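Local coordinates for protein putative glucoamylase (Bacteroides uniformis, PDB 4GL3) that is a putative glucoamylase, probably a hydrolase that cleaves glycosidic bonds in glucose-containing carbohydrates, at residues Tyr29-Ala41 / Arg44-Ser57. Residues are numbered along the deposited sequence; the frame is centred on the assembly and turned at random.
Sequences YFWDFAHPESGLA and RSNGGAETATIGGS
H35 turns the edge of its imidazole to the backbone of the strand at T51. H35 NE2 donates to T51 O at 3.0 Å, with the acceptor almost in the ring plane, yet the donor stands well above the carbonyl plane. H35 CE1 lies 3.4 Å from A49 O, a second carbonyl at the same edge. With CG anti to its carbonyl carbon (chi1 -70°), the ring reaches this strand while H42 stacks on it; histidine suits both tasks, offering an in-plane N-H and a flat face. Replacing H35 by alanine would probably leave T51 O without this donor and H42 without its stacking partner.

Beyond it, A41 is held by both backbone N and O. Its O accepts from T53 N, nearly in line with the carbonyl bond, and A41 N donates to S57 OG at 2.8 Å. S57 OG in turn donates to T53 O, which S57 N also reaches, from the opposite face; a serine suits because one small group both accepts and donates. L40 lies over these bonds: L40 CD2 meets S57 CB at 3.6 Å, and L40 CB rests 3.8 Å from A52 CB, a methyl small enough to let the chains approach.

Farther along, F33 CZ lies 3.8 Å from S45 CA, and F33 CD2 lies over one face of Y29, toward the rim. These broad rings pack beside R44 and S45; Y29 brings its edge to R44 CA, while its hydroxyl bonds to H42 O.

The contact folds the loop after helix 15-27 against helix 54-69 and strand 51-53, an outer strand of a three-stranded antiparallel sheet, paired with 104-106. L40 also touches F88 of helix 75-90, and Y29 and F30 pack on helix 378-393, surroundings consistent with a helix-rich six-hairpin glycosidase fold.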
loop_
_atom_site.group_PDB
_atom_site.type_symbol
_atom_site.label_atom_id
_atom_site.label_comp_id
_atom_site.label_asym_id
_atom_site.label_seq_id
_atom_site.Cartn_x
_atom_site.Cartn_y
_atom_site.Cartn_z
ATOM N N TYR A 29 -10.600 11.295 -3.286
ATOM C CA TYR A 29 -10.591 10.093 -4.112
ATOM C C TYR A 29 -11.317 8.929 -3.400
ATOM O O TYR A 29 -11.953 8.122 -4.048
ATOM C CB TYR A 29 -9.151 9.682 -4.499
ATOM C CG TYR A 29 -9.098 8.578 -5.532
ATOM C CD1 TYR A 29 -9.198 7.234 -5.153
ATOM C CD2 TYR A 29 -9.000 8.870 -6.900
ATOM C CE1 TYR A 29 -9.196 6.210 -6.085
ATOM C CE2 TYR A 29 -8.998 7.840 -7.857
ATOM C CZ TYR A 29 -9.083 6.509 -7.449
ATOM O OH TYR A 29 -9.098 5.473 -8.376
ATOM N N PHE A 30 -11.128 8.822 -2.083
ATOM C CA PHE A 30 -11.620 7.727 -1.309
ATOM C C PHE A 30 -12.959 7.979 -0.645
ATOM O O PHE A 30 -13.585 7.030 -0.177
ATOM C CB PHE A 30 -10.591 7.367 -0.242
ATOM C CG PHE A 30 -9.329 6.866 -0.827
ATOM C CD1 PHE A 30 -9.278 5.580 -1.369
ATOM C CD2 PHE A 30 -8.243 7.713 -0.987
ATOM C CE1 PHE A 30 -8.134 5.122 -1.966
ATOM C CE2 PHE A 30 -7.081 7.263 -1.595
ATOM C CZ PHE A 30 -7.022 5.950 -2.080
ATOM N N TRP A 31 -13.359 9.242 -0.548
ATOM C CA TRP A 31 -14.581 9.622 0.110
ATOM C C TRP A 31 -15.642 9.976 -0.945
ATOM O O TRP A 31 -16.564 9.217 -1.164
ATOM C CB TRP A 31 -14.355 10.792 1.098
ATOM C CG TRP A 31 -15.569 11.043 1.885
ATOM C CD1 TRP A 31 -16.525 11.983 1.643
ATOM C CD2 TRP A 31 -16.010 10.294 3.013
ATOM N NE1 TRP A 31 -17.527 11.873 2.574
ATOM C CE2 TRP A 31 -17.228 10.837 3.424
ATOM C CE3 TRP A 31 -15.462 9.235 3.745
ATOM C CZ2 TRP A 31 -17.922 10.354 4.520
ATOM C CZ3 TRP A 31 -16.145 8.764 4.832
ATOM C CH2 TRP A 31 -17.365 9.304 5.202
ATOM N N ASP A 32 -15.495 11.128 -1.578
ATOM C CA ASP A 32 -16.455 11.614 -2.565
ATOM C C ASP A 32 -16.520 10.716 -3.802
ATOM O O ASP A 32 -17.559 10.514 -4.343
ATOM C CB ASP A 32 -16.084 13.026 -3.005
ATOM C CG ASP A 32 -15.903 13.980 -1.813
ATOM O OD1 ASP A 32 -14.836 13.961 -1.185
ATOM O OD2 ASP A 32 -16.840 14.714 -1.507
ATOM N N PHE A 33 -15.403 10.161 -4.226
ATOM C CA PHE A 33 -15.353 9.390 -5.470
ATOM C C PHE A 33 -15.515 7.848 -5.280
ATOM O O PHE A 33 -15.430 7.105 -6.241
ATOM C CB PHE A 33 -14.016 9.701 -6.155
ATOM C CG PHE A 33 -13.841 9.098 -7.541
ATOM C CD1 PHE A 33 -14.751 9.352 -8.548
ATOM C CD2 PHE A 33 -12.720 8.344 -7.838
ATOM C CE1 PHE A 33 -14.566 8.815 -9.824
ATOM C CE2 PHE A 33 -12.537 7.795 -9.102
ATOM C CZ PHE A 33 -13.453 8.039 -10.090
ATOM N N ALA A 34 -15.708 7.398 -4.046
ATOM C CA ALA A 34 -15.945 5.994 -3.733
ATOM C C ALA A 34 -17.228 5.534 -4.351
ATOM O O ALA A 34 -18.156 6.315 -4.542
ATOM C CB ALA A 34 -16.013 5.768 -2.227
ATOM N N HIS A 35 -17.302 4.247 -4.681
ATOM C CA HIS A 35 -18.579 3.696 -5.138
ATOM C C HIS A 35 -19.681 3.968 -4.088
ATOM O O HIS A 35 -19.491 3.660 -2.927
ATOM C CB HIS A 35 -18.476 2.186 -5.380
ATOM C CG HIS A 35 -17.648 1.819 -6.559
ATOM N ND1 HIS A 35 -18.187 1.630 -7.820
ATOM C CD2 HIS A 35 -16.319 1.589 -6.666
ATOM C CE1 HIS A 35 -17.206 1.324 -8.652
ATOM N NE2 HIS A 35 -16.059 1.318 -7.982
ATOM N N PRO A 36 -20.833 4.504 -4.496
ATOM C CA PRO A 36 -21.817 4.813 -3.454
ATOM C C PRO A 36 -22.450 3.585 -2.782
ATOM O O PRO A 36 -22.885 3.680 -1.645
ATOM C CB PRO A 36 -22.909 5.632 -4.201
ATOM C CG PRO A 36 -22.287 6.057 -5.486
ATOM C CD PRO A 36 -21.244 5.007 -5.820
ATOM N N GLU A 37 -22.532 2.462 -3.480
ATOM C CA GLU A 37 -23.252 1.292 -2.976
ATOM C C GLU A 37 -22.392 0.601 -1.941
ATOM O O GLU A 37 -22.912 0.013 -1.018
ATOM C CB GLU A 37 -23.613 0.297 -4.126
ATOM C CG GLU A 37 -24.461 0.893 -5.279
ATOM C CD GLU A 37 -23.704 1.816 -6.287
ATOM O OE1 GLU A 37 -22.456 2.031 -6.183
ATOM O OE2 GLU A 37 -24.371 2.315 -7.226
ATOM N N SER A 38 -21.070 0.683 -2.084
ATOM C CA SER A 38 -20.175 -0.131 -1.279
ATOM C C SER A 38 -19.168 0.627 -0.431
ATOM O O SER A 38 -18.662 0.052 0.526
ATOM C CB SER A 38 -19.392 -1.076 -2.193
ATOM O OG SER A 38 -18.618 -0.369 -3.168
ATOM N N GLY A 39 -18.825 1.869 -0.821
ATOM C CA GLY A 39 -17.704 2.617 -0.224
ATOM C C GLY A 39 -16.320 2.238 -0.728
ATOM O O GLY A 39 -15.299 2.813 -0.304
ATOM N N LEU A 40 -16.259 1.278 -1.635
ATOM C CA LEU A 40 -14.987 0.833 -2.177
ATOM C C LEU A 40 -14.421 1.837 -3.189
ATOM O O LEU A 40 -15.149 2.666 -3.775
ATOM C CB LEU A 40 -15.109 -0.572 -2.819
ATOM C CG LEU A 40 -15.544 -1.754 -1.950
ATOM C CD1 LEU A 40 -15.724 -3.043 -2.783
ATOM C CD2 LEU A 40 -14.546 -1.945 -0.787
ATOM N N ALA A 41 -13.103 1.770 -3.343
ATOM C CA ALA A 41 -12.349 2.674 -4.202
ATOM C C ALA A 41 -12.296 2.161 -5.629
ATOM O O ALA A 41 -12.150 0.948 -5.881
ATOM C CB ALA A 41 -10.924 2.838 -3.650
ATOM N N ARG A 44 -9.041 3.401 -10.754
ATOM C CA ARG A 44 -8.521 4.645 -11.374
ATOM C C ARG A 44 -9.696 5.596 -11.702
ATOM O O ARG A 44 -10.846 5.164 -11.739
ATOM C CB ARG A 44 -7.706 4.339 -12.652
ATOM C CG ARG A 44 -8.519 3.611 -13.730
ATOM C CD ARG A 44 -7.775 3.383 -15.044
ATOM N NE ARG A 44 -6.427 2.838 -14.877
ATOM C CZ ARG A 44 -5.275 3.494 -15.098
ATOM N NH1 ARG A 44 -5.243 4.785 -15.471
ATOM N NH2 ARG A 44 -4.129 2.844 -14.918
ATOM N N SER A 45 -9.392 6.877 -11.933
ATOM C CA SER A 45 -10.371 7.868 -12.251
ATOM C C SER A 45 -10.771 7.817 -13.722
ATOM O O SER A 45 -11.733 8.452 -14.092
ATOM C CB SER A 45 -9.799 9.265 -11.941
ATOM O OG SER A 45 -8.585 9.500 -12.675
ATOM N N ASN A 46 -10.031 7.130 -14.584
ATOM C CA ASN A 46 -10.365 7.146 -16.024
ATOM C C ASN A 46 -10.522 5.704 -16.577
ATOM O O ASN A 46 -10.042 5.386 -17.651
ATOM C CB ASN A 46 -9.331 7.980 -16.810
ATOM C CG ASN A 46 -7.913 7.398 -16.743
ATOM O OD1 ASN A 46 -7.583 6.606 -15.841
ATOM N ND2 ASN A 46 -7.047 7.827 -17.687
ATOM N N GLY A 47 -11.214 4.843 -15.820
ATOM C CA GLY A 47 -11.426 3.417 -16.174
ATOM C C GLY A 47 -12.914 3.067 -16.233
ATOM O O GLY A 47 -13.765 3.908 -16.582
ATOM N N GLY A 48 -13.271 1.841 -15.879
ATOM C CA GLY A 48 -14.710 1.503 -15.697
ATOM C C GLY A 48 -15.523 2.560 -14.916
ATOM O O GLY A 48 -14.987 3.460 -14.249
ATOM N N ALA A 49 -16.836 2.489 -15.022
ATOM C CA ALA A 49 -17.688 3.016 -13.961
ATOM C C ALA A 49 -17.857 1.934 -12.860
ATOM O O ALA A 49 -18.288 2.221 -11.768
ATOM C CB ALA A 49 -19.033 3.436 -14.542
ATOM N N GLU A 50 -17.506 0.682 -13.151
ATOM C CA GLU A 50 -17.922 -0.454 -12.319
ATOM C C GLU A 50 -16.844 -1.063 -11.426
ATOM O O GLU A 50 -17.179 -1.851 -10.536
ATOM C CB GLU A 50 -18.416 -1.586 -13.237
ATOM C CG GLU A 50 -19.452 -1.168 -14.283
ATOM C CD GLU A 50 -20.812 -0.921 -13.649
ATOM O OE1 GLU A 50 -21.421 -1.879 -13.123
ATOM O OE2 GLU A 50 -21.287 0.229 -13.666
ATOM N N THR A 51 -15.575 -0.779 -11.708
ATOM C CA THR A 51 -14.443 -1.480 -11.086
ATOM C C THR A 51 -14.026 -0.935 -9.738
ATOM O O THR A 51 -13.794 0.260 -9.601
ATOM C CB THR A 51 -13.219 -1.396 -11.996
ATOM O OG1 THR A 51 -13.641 -1.828 -13.262
ATOM C CG2 THR A 51 -12.018 -2.290 -11.482
ATOM N N ALA A 52 -13.987 -1.808 -8.744
ATOM C CA ALA A 52 -13.446 -1.499 -7.406
ATOM C C ALA A 52 -12.194 -2.336 -7.240
ATOM O O ALA A 52 -12.120 -3.486 -7.707
ATOM C CB ALA A 52 -14.450 -1.843 -6.330
ATOM N N THR A 53 -11.183 -1.779 -6.596
ATOM C CA THR A 53 -9.971 -2.532 -6.330
ATOM C C THR A 53 -9.824 -2.837 -4.854
ATOM O O THR A 53 -9.981 -1.966 -3.997
ATOM C CB THR A 53 -8.761 -1.844 -6.965
ATOM O OG1 THR A 53 -7.628 -2.710 -6.857
ATOM C CG2 THR A 53 -8.514 -0.434 -6.344
ATOM N N ILE A 54 -9.537 -4.092 -4.531
ATOM C CA ILE A 54 -9.530 -4.507 -3.113
ATOM C C ILE A 54 -8.363 -3.974 -2.306
ATOM O O ILE A 54 -8.590 -3.542 -1.159
ATOM C CB ILE A 54 -9.703 -6.045 -2.963
ATOM C CG1 ILE A 54 -11.189 -6.418 -3.270
ATOM C CG2 ILE A 54 -9.244 -6.586 -1.605
ATOM C CD1 ILE A 54 -12.263 -6.088 -2.205
ATOM N N GLY A 55 -7.136 -4.068 -2.817
ATOM C CA GLY A 55 -5.953 -3.535 -2.128
ATOM C C GLY A 55 -6.028 -2.021 -1.925
ATOM O O GLY A 55 -5.812 -1.496 -0.818
ATOM N N GLY A 56 -6.380 -1.333 -2.995
ATOM C CA GLY A 56 -6.624 0.120 -2.958
ATOM C C GLY A 56 -7.752 0.488 -2.013
ATOM O O GLY A 56 -7.692 1.527 -1.371
ATOM N N SER A 57 -8.800 -0.328 -1.934
ATOM C CA SER A 57 -9.894 -0.043 -0.976
ATOM C C SER A 57 -9.392 -0.207 0.457
ATOM O O SER A 57 -9.816 0.523 1.364
ATOM C CB SER A 57 -11.127 -0.890 -1.239
ATOM O OG SER A 57 -11.692 -0.554 -2.515
HETATM O O HOH W 1 -12.367 1.854 0.447
#